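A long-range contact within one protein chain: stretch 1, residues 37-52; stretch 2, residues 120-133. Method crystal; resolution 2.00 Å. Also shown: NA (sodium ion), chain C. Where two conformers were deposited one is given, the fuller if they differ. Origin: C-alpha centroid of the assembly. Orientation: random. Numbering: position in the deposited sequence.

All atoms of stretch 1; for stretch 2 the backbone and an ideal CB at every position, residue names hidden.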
# COMPACT_ATOMS: atom_id res chain seq x y z
N ALA A 37 -21.64 -11.40 6.00
CA ALA A 37 -20.20 -11.61 5.84
C ALA A 37 -19.40 -10.36 6.25
O ALA A 37 -19.55 -9.28 5.68
CB ALA A 37 -19.89 -12.00 4.40
N ASP A 38 -18.54 -10.53 7.24
CA ASP A 38 -17.76 -9.42 7.75
C ASP A 38 -16.47 -9.33 6.92
O ASP A 38 -15.41 -9.76 7.35
CB ASP A 38 -17.48 -9.61 9.25
CG ASP A 38 -16.97 -8.34 9.92
OD1 ASP A 38 -17.02 -7.24 9.30
OD2 ASP A 38 -16.57 -8.46 11.10
N VAL A 39 -16.58 -8.78 5.71
CA VAL A 39 -15.48 -8.75 4.76
C VAL A 39 -15.29 -7.36 4.16
O VAL A 39 -16.01 -6.41 4.47
CB VAL A 39 -15.68 -9.79 3.65
CG1 VAL A 39 -15.84 -11.12 4.23
CG2 VAL A 39 -16.88 -9.47 2.83
N GLY A 40 -14.27 -7.24 3.31
CA GLY A 40 -13.98 -6.01 2.62
C GLY A 40 -13.31 -4.97 3.49
O GLY A 40 -12.84 -5.27 4.59
N PRO A 41 -13.29 -3.73 3.03
CA PRO A 41 -12.50 -2.67 3.68
C PRO A 41 -12.94 -2.29 5.09
O PRO A 41 -12.11 -1.72 5.79
CB PRO A 41 -12.67 -1.48 2.73
CG PRO A 41 -13.83 -1.81 1.85
CD PRO A 41 -13.92 -3.29 1.77
N PHE A 42 -14.17 -2.60 5.51
CA PHE A 42 -14.57 -2.32 6.87
C PHE A 42 -14.63 -3.60 7.70
O PHE A 42 -15.12 -3.63 8.82
CB PHE A 42 -15.89 -1.54 6.87
CG PHE A 42 -15.77 -0.26 6.12
CD1 PHE A 42 -15.25 0.85 6.74
CD2 PHE A 42 -16.08 -0.20 4.77
CE1 PHE A 42 -15.05 2.03 6.04
CE2 PHE A 42 -15.91 0.98 4.05
CZ PHE A 42 -15.39 2.10 4.68
N GLY A 43 -14.10 -4.68 7.12
CA GLY A 43 -13.95 -5.91 7.85
C GLY A 43 -12.56 -6.03 8.50
O GLY A 43 -11.67 -5.19 8.29
N PRO A 44 -12.36 -7.10 9.26
CA PRO A 44 -11.18 -7.27 10.12
C PRO A 44 -9.94 -7.73 9.36
O PRO A 44 -8.91 -7.81 10.00
CB PRO A 44 -11.61 -8.35 11.11
CG PRO A 44 -12.63 -9.17 10.35
CD PRO A 44 -13.32 -8.21 9.39
N MSE A 45 -10.03 -8.02 8.06
CA MSE A 45 -8.82 -8.37 7.32
C MSE A 45 -8.26 -7.20 6.50
O MSE A 45 -7.24 -7.34 5.80
CB MSE A 45 -9.08 -9.59 6.41
CG MSE A 45 -9.46 -10.86 7.15
SE MSE A 45 -8.02 -11.45 8.42
CE MSE A 45 -6.70 -12.01 7.08
N TYR A 46 -8.91 -6.05 6.56
CA TYR A 46 -8.41 -4.93 5.75
C TYR A 46 -7.42 -4.15 6.61
O TYR A 46 -7.73 -3.10 7.20
CB TYR A 46 -9.56 -4.04 5.24
CG TYR A 46 -9.09 -3.00 4.30
CD1 TYR A 46 -8.68 -3.34 3.01
CD2 TYR A 46 -9.06 -1.67 4.67
CE1 TYR A 46 -8.26 -2.38 2.11
CE2 TYR A 46 -8.61 -0.70 3.78
CZ TYR A 46 -8.23 -1.07 2.50
OH TYR A 46 -7.77 -0.12 1.61
N HIS A 47 -6.22 -4.72 6.71
CA HIS A 47 -5.19 -4.17 7.55
C HIS A 47 -3.88 -4.06 6.79
O HIS A 47 -3.76 -4.49 5.64
CB HIS A 47 -5.00 -5.01 8.83
CG HIS A 47 -4.92 -6.49 8.60
ND1 HIS A 47 -4.05 -7.06 7.69
CD2 HIS A 47 -5.61 -7.51 9.16
CE1 HIS A 47 -4.20 -8.37 7.72
NE2 HIS A 47 -5.12 -8.67 8.61
N ILE A 48 -2.91 -3.42 7.43
CA ILE A 48 -1.59 -3.27 6.85
C ILE A 48 -0.61 -3.72 7.93
O ILE A 48 -0.79 -3.39 9.10
CB ILE A 48 -1.34 -1.79 6.38
CG1 ILE A 48 0.06 -1.61 5.83
CG2 ILE A 48 -1.56 -0.82 7.54
CD1 ILE A 48 0.26 -0.18 5.17
N VAL A 49 0.41 -4.48 7.54
CA VAL A 49 1.37 -5.03 8.51
C VAL A 49 2.74 -4.59 8.10
O VAL A 49 3.02 -4.43 6.93
CB VAL A 49 1.33 -6.58 8.59
CG1 VAL A 49 -0.05 -7.06 8.89
CG2 VAL A 49 1.84 -7.17 7.27
N GLY A 50 3.62 -4.45 9.08
CA GLY A 50 5.01 -4.16 8.80
C GLY A 50 5.87 -4.79 9.89
O GLY A 50 5.39 -5.08 11.01
N ALA A 51 7.12 -5.03 9.53
CA ALA A 51 8.07 -5.65 10.45
C ALA A 51 9.39 -4.92 10.40
O ALA A 51 9.86 -4.52 9.32
CB ALA A 51 8.27 -7.10 10.10
N TRP A 52 10.00 -4.79 11.59
CA TRP A 52 11.29 -4.14 11.77
C TRP A 52 12.22 -5.07 12.54
O TRP A 52 11.81 -5.65 13.57
CB TRP A 52 11.11 -2.85 12.55
CG TRP A 52 10.47 -1.77 11.78
CD1 TRP A 52 11.11 -0.76 11.14
CD2 TRP A 52 9.08 -1.58 11.56
NE1 TRP A 52 10.20 0.05 10.54
CE2 TRP A 52 8.94 -0.43 10.78
CE3 TRP A 52 7.94 -2.27 11.95
CZ2 TRP A 52 7.71 0.06 10.38
CZ3 TRP A 52 6.71 -1.80 11.56
CH2 TRP A 52 6.60 -0.63 10.78
N UNK A 120 6.72 -14.94 11.29
CA UNK A 120 5.94 -14.20 12.26
C UNK A 120 5.13 -13.15 11.52
O UNK A 120 3.93 -13.00 11.75
CB UNK A 120 6.84 -13.56 13.32
N UNK A 121 5.78 -12.41 10.62
CA UNK A 121 5.05 -11.37 9.87
C UNK A 121 3.80 -11.98 9.18
O UNK A 121 2.68 -11.45 9.28
CB UNK A 121 5.97 -10.72 8.83
N UNK A 122 3.98 -13.11 8.53
CA UNK A 122 2.89 -13.70 7.77
C UNK A 122 1.78 -14.18 8.67
O UNK A 122 0.60 -14.05 8.34
CB UNK A 122 3.40 -14.86 6.91
N UNK A 123 2.17 -14.73 9.81
CA UNK A 123 1.18 -15.24 10.76
C UNK A 123 0.35 -14.07 11.27
O UNK A 123 -0.87 -14.15 11.33
CB UNK A 123 1.85 -15.98 11.92
N UNK A 124 1.00 -12.97 11.63
CA UNK A 124 0.25 -11.81 12.12
C UNK A 124 -0.69 -11.32 11.02
O UNK A 124 -1.84 -11.05 11.28
CB UNK A 124 1.20 -10.69 12.56
N UNK A 125 -0.23 -11.28 9.77
CA UNK A 125 -1.08 -10.84 8.65
C UNK A 125 -2.29 -11.74 8.45
O UNK A 125 -3.29 -11.29 7.91
CB UNK A 125 -0.26 -10.79 7.36
N UNK A 126 -2.20 -13.01 8.83
CA UNK A 126 -3.38 -13.86 8.72
C UNK A 126 -4.38 -13.69 9.86
O UNK A 126 -5.44 -14.29 9.80
CB UNK A 126 -2.94 -15.32 8.65
N UNK A 127 -4.10 -12.85 10.84
CA UNK A 127 -5.05 -12.61 11.91
C UNK A 127 -5.89 -11.37 11.60
O UNK A 127 -5.55 -10.58 10.73
CB UNK A 127 -4.32 -12.45 13.25
N UNK A 128 -7.02 -11.23 12.30
CA UNK A 128 -7.96 -10.14 12.04
C UNK A 128 -7.82 -9.00 13.01
O UNK A 128 -7.25 -9.13 14.09
CB UNK A 128 -9.40 -10.66 12.08
N UNK A 129 -8.33 -7.84 12.60
CA UNK A 129 -8.26 -6.64 13.43
C UNK A 129 -9.44 -5.75 13.05
O UNK A 129 -9.44 -5.15 11.99
CB UNK A 129 -6.93 -5.91 13.25
N UNK A 130 -10.45 -5.70 13.91
CA UNK A 130 -11.69 -4.97 13.65
C UNK A 130 -11.46 -3.47 13.52
O UNK A 130 -10.50 -2.94 14.09
CB UNK A 130 -12.70 -5.24 14.77
N UNK A 131 -12.33 -2.81 12.77
CA UNK A 131 -12.35 -1.34 12.75
C UNK A 131 -13.46 -0.81 13.68
O UNK A 131 -13.53 0.37 14.02
CB UNK A 131 -12.56 -0.83 11.32
N UNK A 132 -14.35 -1.70 14.08
CA UNK A 132 -15.57 -1.29 14.79
C UNK A 132 -15.31 -1.01 16.27
O UNK A 132 -16.12 -0.38 16.94
CB UNK A 132 -16.64 -2.37 14.65
N UNK A 133 -14.17 -1.46 16.78
CA UNK A 133 -13.77 -1.09 18.14
C UNK A 133 -12.27 -1.17 18.29
O UNK A 133 -11.62 -1.81 17.50
CB UNK A 133 -14.45 -1.99 19.17
NA NA C . -10.21 -3.32 16.54

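Position 120 lies on a helix that runs nearly antiparallel to strand 47-52, the axes 161° apart and 8.8 Å at closest approach. Its CB has nothing of stretch 1 within reach, so the strand sets no preference; the residue is L120. At 121 the CB points toward the strand, 4.5 Å from A51 CB, with V49 alongside. A medium or large apolar side chain would suit, and L121 fits: its CD1 packs 3.5 Å from V49 CG2 and its CD2 4.1 Å from A51 CB.

Positions 122 and 123 are left unconstrained by stretch 1; they are N122 and E123. At 124 the CB lies sideways, 5.3 Å from V49 CG1, compatible with many residues, and V124 adds little to the contact. The CB of 125 sits 4.0 Å from V49 CG1 and 4.6 Å from H47 CE1, so an aliphatic stem is favoured while its end could be apolar or polar. E125 supplies that stem, its CG 4.0 Å from H47 CE1, and its carboxylate is hydrogen-bonded elsewhere in the structure.

At 126 and 127 the CBs point away, and small or polar residues are plausible. S126 OG donates to E123 O and T127 OG1 to V124 O, both at 2.7 Å. The backbone of 127 matters more to stretch 1: H47 NE2 donates to T127 O at 2.9 Å, a bond open to any residue here.

Position 128 is the most restrictive. An ideal CB would lie only 3.3 Å from P44 CB and 4.0 Å from M45 SE, which favours glycine. G128 lets its CA approach P44 O to 3.2 Å in a CA-H...O contact. Position 129 anchors the loop through its backbone, which does not specify the side chain; beside P44 and H47, an apolar residue is reasonable. L129 N donates to P44 O at 2.7 Å.

The CB of 130 points away from stretch 1, 4.9 Å from P44 CB; the sodium lies beside it, within reach of a short side chain carrying an oxygen, such as serine, threonine or aspartate. S130, with chi1 p, binds NA through both O and OG, each at 2.5 Å. At 131 the CB points toward F42, 4.5 Å from its O, inviting a compact apolar residue; V131 places CG1 4.4 Å from F42 CB.

From 132 a long side chain could reach the carboxylate of D38, which calls for a basic group. R132 forms a two-pronged salt bridge, NH1 to D38 OD2 at 2.9 Å and NH2 to D38 OD1 at 3.0 Å. Position 133 is beyond stretch 1, but its carbonyl faces the sodium; E133 O binds NA at 2.3 Å.

Stretch 2 (120-133) LLNEVESTGLSVRE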
# COMPACT_ATOMS: atom_id res chain seq x y z
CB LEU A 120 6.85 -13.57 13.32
CG LEU A 120 6.10 -12.81 14.41
CD1 LEU A 120 5.09 -13.74 15.13
CD2 LEU A 120 7.07 -12.20 15.39
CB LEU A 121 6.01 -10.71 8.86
CG LEU A 121 5.42 -9.67 7.92
CD1 LEU A 121 4.72 -8.57 8.69
CD2 LEU A 121 6.49 -9.08 7.03
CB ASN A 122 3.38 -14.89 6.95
CG ASN A 122 3.75 -14.49 5.55
OD1 ASN A 122 4.05 -13.33 5.28
ND2 ASN A 122 3.73 -15.45 4.65
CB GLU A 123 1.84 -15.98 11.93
CG GLU A 123 0.79 -16.52 12.90
CD GLU A 123 1.38 -17.00 14.20
OE1 GLU A 123 2.58 -17.36 14.21
OE2 GLU A 123 0.65 -17.01 15.21
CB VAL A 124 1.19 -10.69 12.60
CG1 VAL A 124 0.42 -9.38 12.82
CG2 VAL A 124 1.89 -11.13 13.87
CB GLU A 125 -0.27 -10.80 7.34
CG GLU A 125 -1.02 -10.16 6.20
CD GLU A 125 -0.27 -10.26 4.86
OE1 GLU A 125 -0.91 -9.96 3.80
OE2 GLU A 125 0.92 -10.64 4.86
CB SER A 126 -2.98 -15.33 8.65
OG SER A 126 -2.54 -15.75 9.93
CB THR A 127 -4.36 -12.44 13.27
OG1 THR A 127 -3.60 -11.22 13.29
CG2 THR A 127 -3.46 -13.63 13.54
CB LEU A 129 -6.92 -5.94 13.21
CG LEU A 129 -6.68 -4.61 13.92
CD1 LEU A 129 -6.84 -4.78 15.40
CD2 LEU A 129 -5.28 -4.07 13.62
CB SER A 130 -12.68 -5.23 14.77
OG SER A 130 -12.27 -4.56 15.94
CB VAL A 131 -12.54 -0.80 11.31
CG1 VAL A 131 -13.97 -1.03 10.84
CG2 VAL A 131 -12.12 0.66 11.26
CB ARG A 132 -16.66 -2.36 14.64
CG ARG A 132 -17.20 -2.38 13.20
CD ARG A 132 -18.55 -3.11 13.05
NE ARG A 132 -18.40 -4.52 13.40
CZ ARG A 132 -18.02 -5.47 12.55
NH1 ARG A 132 -17.91 -6.73 12.96
NH2 ARG A 132 -17.76 -5.17 11.28
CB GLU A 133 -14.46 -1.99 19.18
CG GLU A 133 -14.01 -3.42 19.20
CD GLU A 133 -14.78 -4.30 18.25
OE1 GLU A 133 -15.74 -3.81 17.62
OE2 GLU A 133 -14.43 -5.49 18.13
O HOH W 1 -17.49 -2.81 9.79
O HOH W 2 -14.09 -4.56 11.28
O HOH W 3 -9.86 -5.41 17.31
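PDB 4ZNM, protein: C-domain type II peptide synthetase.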